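Local coordinates for protein salt-tolerant glutaminase (Micrococcus luteus, PDB 3AGD) that probably hydrolyses L-glutamine to L-glutamate and ammonium, as a salt-tolerant member of the glutaminase family, at residues A[189-192]-A[193-196]; A[155-158]-A[159-163]; A[163-166]-A[167-170]. All coordinates share one frame; numbering follows the deposited sequence.

Interaction 1: residues A[189-192]-A[193-196]; sequences AGYV and AQCA
The glutamate-binding pocket draws two of its residues from one turn of helix, where Cys195 lays its sulfur over a face of the Tyr191 ring. This is a cysteine sulfur-aromatic contact four residues apart. SG stands 3.9 Å from the ring centroid, 23° off the normal, and is offset toward the hydroxyl end, so that CZ is its nearest ring atom at 3.6 Å. The tyrosine CG lies anti to the backbone N (chi1 168°), while the cysteine SG lies beside its own N (chi1 -70°); together these torsions place the small, polarisable sulfur over the ring. Gln194 approaches the same ring obliquely, its amide plane nearly perpendicular to it, with NE2 3.8 Å from CD1 of Tyr191. That NE2 is hydrogen-bonded to Ser66 OG, whereas the buried OE1 has no partner. Beneath the side chains, Cys195 N donates to Tyr191 O over 3.0 Å, and the helix closes with a weak bond from Ala196 N to Val192 O. Tyr191 reaches Asn114 and Leu118 of helix 114-123 and Lys67 of helix 67-78, while the small Ala189 and the branched Val192 pack against helix 154-161.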
ATOM      1  N   ALA A 189       4.630 -32.065  13.996  1.00 14.71           N
ATOM      2  CA  ALA A 189       5.616 -31.832  15.048  1.00 14.56           C
ATOM      3  C   ALA A 189       6.478 -30.612  14.726  1.00 16.09           C
ATOM      4  O   ALA A 189       6.770 -29.801  15.604  1.00 17.09           O
ATOM      5  CB  ALA A 189       6.501 -33.075  15.235  1.00 11.37           C
ATOM      6  N   GLY A 190       6.886 -30.486  13.468  1.00 16.56           N
ATOM      7  CA  GLY A 190       7.701 -29.353  13.069  1.00 17.42           C
ATOM      8  C   GLY A 190       6.926 -28.048  13.148  1.00 18.34           C
ATOM      9  O   GLY A 190       7.449 -27.023  13.582  1.00 20.29           O
ATOM     10  N   TYR A 191       5.671 -28.082  12.726  1.00 19.25           N
ATOM     11  CA  TYR A 191       4.830 -26.893  12.761  1.00 17.63           C
ATOM     12  C   TYR A 191       4.545 -26.480  14.207  1.00 17.90           C
ATOM     13  O   TYR A 191       4.542 -25.292  14.537  1.00 18.64           O
ATOM     14  CB  TYR A 191       3.519 -27.162  12.023  1.00 18.40           C
ATOM     15  CG  TYR A 191       2.466 -26.097  12.234  1.00 19.70           C
ATOM     16  CD1 TYR A 191       2.612 -24.827  11.686  1.00 17.28           C
ATOM     17  CD2 TYR A 191       1.337 -26.355  13.009  1.00 18.23           C
ATOM     18  CE1 TYR A 191       1.659 -23.835  11.908  1.00 16.57           C
ATOM     19  CE2 TYR A 191       0.381 -25.374  13.239  1.00 19.03           C
ATOM     20  CZ  TYR A 191       0.550 -24.117  12.689  1.00 19.08           C
ATOM     21  OH  TYR A 191      -0.374 -23.133  12.951  1.00 20.02           O
ATOM     22  N   VAL A 192       4.305 -27.456  15.075  1.00 16.27           N
ATOM     23  CA  VAL A 192       4.036 -27.142  16.471  1.00 15.19           C
ATOM     24  C   VAL A 192       5.273 -26.530  17.126  1.00 13.81           C
ATOM     25  O   VAL A 192       5.167 -25.581  17.904  1.00 16.27           O
ATOM     26  CB  VAL A 192       3.599 -28.392  17.262  1.00 18.89           C
ATOM     27  CG1 VAL A 192       3.475 -28.056  18.747  1.00 20.85           C
ATOM     28  CG2 VAL A 192       2.251 -28.894  16.735  1.00 17.09           C
ATOM     29  N   ALA A 193       6.443 -27.069  16.803  1.00 15.61           N
ATOM     30  CA  ALA A 193       7.699 -26.571  17.357  1.00 16.23           C
ATOM     31  C   ALA A 193       7.929 -25.146  16.865  1.00 15.65           C
ATOM     32  O   ALA A 193       8.393 -24.279  17.601  1.00 16.12           O
ATOM     33  CB  ALA A 193       8.841 -27.463  16.923  1.00 10.30           C
ATOM     34  N   GLN A 194       7.592 -24.927  15.604  1.00 15.69           N
ATOM     35  CA  GLN A 194       7.722 -23.628  14.964  1.00 17.33           C
ATOM     36  C   GLN A 194       6.891 -22.601  15.728  1.00 16.58           C
ATOM     37  O   GLN A 194       7.328 -21.468  15.950  1.00 16.36           O
ATOM     38  CB  GLN A 194       7.237 -23.760  13.519  1.00 22.42           C
ATOM     39  CG  GLN A 194       6.815 -22.490  12.814  1.00 25.71           C
ATOM     40  CD  GLN A 194       6.099 -22.798  11.506  1.00 25.72           C
ATOM     41  OE1 GLN A 194       6.479 -23.726  10.788  1.00 20.54           O
ATOM     42  NE2 GLN A 194       5.068 -22.019  11.189  1.00 23.32           N
ATOM     43  N   CYS A 195       5.693 -23.009  16.134  1.00 18.48           N
ATOM     44  CA  CYS A 195       4.778 -22.139  16.873  1.00 19.35           C
ATOM     45  C   CYS A 195       5.224 -21.907  18.312  1.00 19.45           C
ATOM     46  O   CYS A 195       4.811 -20.930  18.947  1.00 17.92           O
ATOM     47  CB  CYS A 195       3.372 -22.743  16.891  1.00 19.18           C
ATOM     48  SG  CYS A 195       2.518 -22.722  15.310  1.00 20.74           S
ATOM     49  N   ALA A 196       6.051 -22.815  18.821  1.00 17.37           N
ATOM     50  CA  ALA A 196       6.539 -22.723  20.191  1.00 19.80           C
ATOM     51  C   ALA A 196       7.791 -21.863  20.308  1.00 22.13           C
ATOM     52  O   ALA A 196       8.391 -21.778  21.384  1.00 24.11           O
ATOM     53  CB  ALA A 196       6.811 -24.123  20.746  1.00 17.55           C
TER

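Interaction 2: residues A[155-158]-A[159-163]; sequences ETYE and SEMAV
Met161 crosses the Tyr157 ring at a slant, one helical turn further on, and presents its CG methylene to a face of the ring. CG sits 3.6 Å from the ring centroid, only 16° off the normal, which makes this a CH-pi contact. The sulfur follows at a wider angle: SD is 4.7 Å from the centroid and oblique to the ring, a looser Met-aromatic contact. Beyond it the chain bends again and carries the methyl CE to 3.8 Å from the tyrosine OH. Methionine suits this place because its unbranched, flexible chain can follow the ring from face to hydroxyl, bending at both chi2 and chi3. Tyr157 contributes by setting CG anti to its backbone nitrogen (chi1 168°), which tips the ring forward along the helix toward Met161. In the plane of the ring, at its edge, lies the carboxylate oxygen OE2 of Glu158.

The backbone that spaces these groups is regular helix. Met161 N bonds to Tyr157 O at 2.8 Å and Glu160 N to Thr156 O at 2.9 Å, but the bond from Ala162 N to Glu158 O is weak, at 3.3 Å. Glu160, whose side chain leaves in another direction from Met161, is a glutamate-binding residue; its extended chain carries the carboxylate away from the ring, and OE1 makes a weak hydrogen bond with Tyr27 OH.

Ser159 and Thr156, short enough for close packing, meet helix 29-32 at Val30, while Glu155 and Glu158 are exposed, as befits charged groups. Tyr157 also makes an edge-to-face contact with Trp154, and with Met161 it packs on Ala189 of helix 184-195.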
ATOM      1  N   GLU A 155       8.102 -26.830  26.654  1.00 23.88           N
ATOM      2  CA  GLU A 155       6.999 -27.138  27.553  1.00 24.54           C
ATOM      3  C   GLU A 155       5.700 -26.906  26.779  1.00 23.59           C
ATOM      4  O   GLU A 155       4.767 -27.711  26.846  1.00 22.60           O
ATOM      5  CB  GLU A 155       7.049 -26.229  28.778  1.00 27.40           C
ATOM      6  CG  GLU A 155       6.000 -26.545  29.828  1.00 38.93           C
ATOM      7  CD  GLU A 155       6.082 -25.618  31.029  1.00 46.97           C
ATOM      8  OE1 GLU A 155       7.190 -25.468  31.588  1.00 53.70           O
ATOM      9  OE2 GLU A 155       5.043 -25.044  31.416  1.00 46.30           O
ATOM     10  N   THR A 156       5.644 -25.799  26.042  1.00 21.11           N
ATOM     11  CA  THR A 156       4.457 -25.493  25.251  1.00 22.19           C
ATOM     12  C   THR A 156       4.321 -26.545  24.154  1.00 21.00           C
ATOM     13  O   THR A 156       3.225 -27.041  23.895  1.00 21.24           O
ATOM     14  CB  THR A 156       4.550 -24.093  24.607  1.00 22.20           C
ATOM     15  OG1 THR A 156       4.611 -23.101  25.637  1.00 23.64           O
ATOM     16  CG2 THR A 156       3.332 -23.827  23.718  1.00 20.23           C
ATOM     17  N   TYR A 157       5.443 -26.889  23.525  1.00 18.60           N
ATOM     18  CA  TYR A 157       5.463 -27.891  22.463  1.00 22.12           C
ATOM     19  C   TYR A 157       4.853 -29.219  22.918  1.00 26.70           C
ATOM     20  O   TYR A 157       3.905 -29.715  22.306  1.00 26.43           O
ATOM     21  CB  TYR A 157       6.902 -28.129  22.001  1.00 19.36           C
ATOM     22  CG  TYR A 157       7.088 -29.334  21.103  1.00 21.41           C
ATOM     23  CD1 TYR A 157       6.861 -29.248  19.728  1.00 18.80           C
ATOM     24  CD2 TYR A 157       7.512 -30.559  21.627  1.00 22.90           C
ATOM     25  CE1 TYR A 157       7.056 -30.343  18.898  1.00 18.86           C
ATOM     26  CE2 TYR A 157       7.709 -31.665  20.805  1.00 21.61           C
ATOM     27  CZ  TYR A 157       7.481 -31.546  19.441  1.00 24.70           C
ATOM     28  OH  TYR A 157       7.693 -32.623  18.616  1.00 28.92           O
ATOM     29  N   GLU A 158       5.408 -29.798  23.980  1.00 29.32           N
ATOM     30  CA  GLU A 158       4.911 -31.070  24.496  1.00 29.63           C
ATOM     31  C   GLU A 158       3.427 -30.954  24.810  1.00 25.16           C
ATOM     32  O   GLU A 158       2.632 -31.805  24.433  1.00 23.90           O
ATOM     33  CB  GLU A 158       5.670 -31.478  25.764  1.00 35.98           C
ATOM     34  CG  GLU A 158       7.158 -31.746  25.577  1.00 48.94           C
ATOM     35  CD  GLU A 158       7.449 -32.865  24.584  1.00 60.54           C
ATOM     36  OE1 GLU A 158       6.549 -33.695  24.331  1.00 63.08           O
ATOM     37  OE2 GLU A 158       8.587 -32.920  24.067  1.00 63.78           O
ATOM     38  N   SER A 159       3.060 -29.886  25.501  1.00 24.38           N
ATOM     39  CA  SER A 159       1.672 -29.655  25.863  1.00 26.06           C
ATOM     40  C   SER A 159       0.753 -29.693  24.633  1.00 27.82           C
ATOM     41  O   SER A 159      -0.248 -30.409  24.616  1.00 26.30           O
ATOM     42  CB  SER A 159       1.554 -28.304  26.569  1.00 29.45           C
ATOM     43  OG  SER A 159       0.228 -28.054  26.989  1.00 37.52           O
ATOM     44  N   GLU A 160       1.096 -28.931  23.600  1.00 28.37           N
ATOM     45  CA  GLU A 160       0.273 -28.895  22.398  1.00 28.35           C
ATOM     46  C   GLU A 160       0.331 -30.184  21.586  1.00 25.92           C
ATOM     47  O   GLU A 160      -0.653 -30.568  20.955  1.00 24.39           O
ATOM     48  CB  GLU A 160       0.661 -27.703  21.519  1.00 29.97           C
ATOM     49  CG  GLU A 160       0.078 -27.765  20.117  1.00 30.26           C
ATOM     50  CD  GLU A 160       0.033 -26.415  19.433  1.00 31.75           C
ATOM     51  OE1 GLU A 160       0.835 -25.525  19.791  1.00 30.27           O
ATOM     52  OE2 GLU A 160      -0.805 -26.250  18.523  1.00 33.87           O
ATOM     53  N   MET A 161       1.474 -30.861  21.604  1.00 22.87           N
ATOM     54  CA  MET A 161       1.593 -32.103  20.857  1.00 24.78           C
ATOM     55  C   MET A 161       0.640 -33.173  21.386  1.00 25.22           C
ATOM     56  O   MET A 161       0.339 -34.141  20.688  1.00 23.38           O
ATOM     57  CB  MET A 161       3.033 -32.615  20.901  1.00 23.18           C
ATOM     58  CG  MET A 161       3.958 -31.921  19.914  1.00 22.67           C
ATOM     59  SD  MET A 161       3.478 -32.211  18.186  1.00 23.15           S
ATOM     60  CE  MET A 161       4.173 -33.843  17.924  1.00 21.46           C
ATOM     61  N   ALA A 162       0.155 -32.985  22.611  1.00 25.38           N
ATOM     62  CA  ALA A 162      -0.764 -33.939  23.231  1.00 24.87           C
ATOM     63  C   ALA A 162      -2.203 -33.742  22.760  1.00 24.39           C
ATOM     64  O   ALA A 162      -3.051 -34.617  22.944  1.00 25.49           O
ATOM     65  CB  ALA A 162      -0.697 -33.812  24.746  1.00 25.52           C
ATOM     66  N   VAL A 163      -2.475 -32.590  22.153  1.00 22.49           N
ATOM     67  CA  VAL A 163      -3.811 -32.276  21.659  1.00 20.28           C
ATOM     68  C   VAL A 163      -3.744 -31.689  20.250  1.00 18.68           C
ATOM     69  O   VAL A 163      -4.240 -30.591  20.003  1.00 15.37           O
ATOM     70  CB  VAL A 163      -4.526 -31.267  22.600  1.00 25.70           C
ATOM     71  CG1 VAL A 163      -4.847 -31.934  23.926  1.00 25.94           C
ATOM     72  CG2 VAL A 163      -3.633 -30.051  22.848  1.00 25.21           C
TER

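Interaction 3: residues A[163-166]-A[167-170]; sequences VSDR and NLSL
Asn167 and Ser164 are joined through one water, which accepts from Asn167 ND2 at 2.8 Å and donates to Ser164 OG at 2.7 Å. Asparagine suits the position because its amide has a donor and an acceptor to offer: ND2 holds the water while OD1 takes a hydrogen bond from Asn114 ND2. With CG beside the backbone N (chi1 -79°), the amide is placed where ND2 can share that water with Ser164. Asn167 binds L-glutamate, and the water and Asn114 thus hold the nitrogen and the oxygen of an amide that binds the ligand; Ser164 OG in turn is hydrogen-bonded to Glu160 O.

Leu168 folds back over the first turn, its CG 3.2 Å from Ser164 O, the carbonyl to which its own N bonds at 2.9 Å. Ser164 is the N-cap residue of helix 165-176, though its side chain makes no capping bond. The leucine's branched end then packs on Glu185 and Val188 of helix 184-195.

Ser169, exposed and small, donates from its N to Asp165 O over 2.8 Å.

Leu170 completes the turn with a bond from its N to Arg166 O, 3.0 Å long. Its CD1 comes obliquely to the guanidinium, 3.8 Å from Arg166 NH1. Arginine suits this partner: its chain, extended from CG to NE, carries the charge past the leucine to a salt bridge between NH2 and Glu94 OE2, while Leu170 is buried against Phe96 and Leu118.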
ATOM      1  N   VAL A 163      -2.475 -32.590  22.153  1.00 22.49           N
ATOM      2  CA  VAL A 163      -3.811 -32.276  21.659  1.00 20.28           C
ATOM      3  C   VAL A 163      -3.744 -31.689  20.250  1.00 18.68           C
ATOM      4  O   VAL A 163      -4.240 -30.591  20.003  1.00 15.37           O
ATOM      5  CB  VAL A 163      -4.526 -31.267  22.600  1.00 25.70           C
ATOM      6  CG1 VAL A 163      -4.847 -31.934  23.926  1.00 25.94           C
ATOM      7  CG2 VAL A 163      -3.633 -30.051  22.848  1.00 25.21           C
ATOM      8  N   SER A 164      -3.144 -32.432  19.323  1.00 19.82           N
ATOM      9  CA  SER A 164      -3.009 -31.961  17.948  1.00 20.17           C
ATOM     10  C   SER A 164      -3.826 -32.744  16.921  1.00 18.54           C
ATOM     11  O   SER A 164      -3.488 -32.757  15.736  1.00 19.77           O
ATOM     12  CB  SER A 164      -1.533 -31.977  17.538  1.00 21.37           C
ATOM     13  OG  SER A 164      -0.762 -31.104  18.348  1.00 24.01           O
ATOM     14  N   ASP A 165      -4.906 -33.381  17.358  1.00 17.18           N
ATOM     15  CA  ASP A 165      -5.723 -34.150  16.435  1.00 18.40           C
ATOM     16  C   ASP A 165      -6.195 -33.353  15.220  1.00 19.17           C
ATOM     17  O   ASP A 165      -6.152 -33.860  14.099  1.00 19.94           O
ATOM     18  CB  ASP A 165      -6.926 -34.768  17.156  1.00 20.57           C
ATOM     19  CG  ASP A 165      -6.586 -36.087  17.821  1.00 21.41           C
ATOM     20  OD1 ASP A 165      -6.015 -36.964  17.141  1.00 21.93           O
ATOM     21  OD2 ASP A 165      -6.894 -36.254  19.015  1.00 21.89           O
ATOM     22  N   ARG A 166      -6.633 -32.112  15.423  1.00 17.15           N
ATOM     23  CA  ARG A 166      -7.100 -31.318  14.292  1.00 15.00           C
ATOM     24  C   ARG A 166      -5.993 -31.085  13.270  1.00 16.19           C
ATOM     25  O   ARG A 166      -6.207 -31.275  12.071  1.00 17.84           O
ATOM     26  CB  ARG A 166      -7.686 -29.971  14.744  1.00 15.25           C
ATOM     27  CG  ARG A 166      -8.145 -29.108  13.558  1.00 15.18           C
ATOM     28  CD  ARG A 166      -9.077 -27.966  13.946  1.00 14.01           C
ATOM     29  NE  ARG A 166      -9.511 -27.215  12.767  1.00 13.59           N
ATOM     30  CZ  ARG A 166      -8.736 -26.387  12.064  1.00 17.84           C
ATOM     31  NH1 ARG A 166      -7.473 -26.181  12.419  1.00 15.66           N
ATOM     32  NH2 ARG A 166      -9.217 -25.779  10.984  1.00 18.70           N
ATOM     33  N   ASN A 167      -4.810 -30.679  13.723  1.00 14.99           N
ATOM     34  CA  ASN A 167      -3.719 -30.449  12.775  1.00 16.99           C
ATOM     35  C   ASN A 167      -3.250 -31.749  12.126  1.00 18.02           C
ATOM     36  O   ASN A 167      -2.819 -31.754  10.966  1.00 17.26           O
ATOM     37  CB  ASN A 167      -2.542 -29.733  13.449  1.00 19.28           C
ATOM     38  CG  ASN A 167      -2.780 -28.241  13.589  1.00 17.32           C
ATOM     39  OD1 ASN A 167      -3.359 -27.612  12.701  1.00 18.69           O
ATOM     40  ND2 ASN A 167      -2.328 -27.666  14.693  1.00 15.67           N
ATOM     41  N   LEU A 168      -3.324 -32.847  12.878  1.00 15.90           N
ATOM     42  CA  LEU A 168      -2.950 -34.160  12.355  1.00 14.07           C
ATOM     43  C   LEU A 168      -3.973 -34.524  11.273  1.00 12.98           C
ATOM     44  O   LEU A 168      -3.641 -35.143  10.264  1.00 16.55           O
ATOM     45  CB  LEU A 168      -2.967 -35.201  13.477  1.00 12.71           C
ATOM     46  CG  LEU A 168      -1.777 -35.167  14.446  1.00 14.20           C
ATOM     47  CD1 LEU A 168      -2.091 -35.955  15.730  1.00 11.77           C
ATOM     48  CD2 LEU A 168      -0.562 -35.735  13.742  1.00  9.03           C
ATOM     49  N   SER A 169      -5.220 -34.122  11.485  1.00 13.41           N
ATOM     50  CA  SER A 169      -6.273 -34.381  10.511  1.00 13.76           C
ATOM     51  C   SER A 169      -5.942 -33.647   9.216  1.00 16.40           C
ATOM     52  O   SER A 169      -6.001 -34.223   8.130  1.00 17.90           O
ATOM     53  CB  SER A 169      -7.617 -33.888  11.033  1.00  9.75           C
ATOM     54  OG  SER A 169      -8.577 -33.904   9.994  1.00 16.30           O
ATOM     55  N   LEU A 170      -5.594 -32.370   9.336  1.00 14.12           N
ATOM     56  CA  LEU A 170      -5.247 -31.574   8.166  1.00 16.16           C
ATOM     57  C   LEU A 170      -4.039 -32.192   7.464  1.00 18.43           C
ATOM     58  O   LEU A 170      -4.032 -32.351   6.243  1.00 20.56           O
ATOM     59  CB  LEU A 170      -4.942 -30.133   8.576  1.00 16.70           C
ATOM     60  CG  LEU A 170      -6.087 -29.362   9.259  1.00 17.84           C
ATOM     61  CD1 LEU A 170      -5.616 -27.959   9.628  1.00 14.10           C
ATOM     62  CD2 LEU A 170      -7.301 -29.288   8.325  1.00 16.64           C
TER
HETATM   63  O   HOH W   1      -1.604 -28.827  17.127  1.00 23.53           O

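How the interactions relate
All three interactions are local contacts within a helix or at its end, yet their chemistry follows their depth. Interaction 1 is buried almost throughout, whereas interactions 2 and 3 each combine buried residues with exposed charged ones. Interactions 1 and 2 both set a sulfur-containing side chain against a tyrosine four residues earlier; interaction 3 relies on a bridging water and an arginine instead. Helix 184-195, which carries interaction 1, is touched by both of the others: Ala189 CB meets Met161 CE at 3.6 Å, and Tyr191 CE2 lies 3.8 Å from Asn167 ND2. Interactions 2 and 3 share Val163 in the connection between their helices. Each contributes to the L-glutamate site: Tyr191 and Cys195, Glu160, and Asn167 respectively.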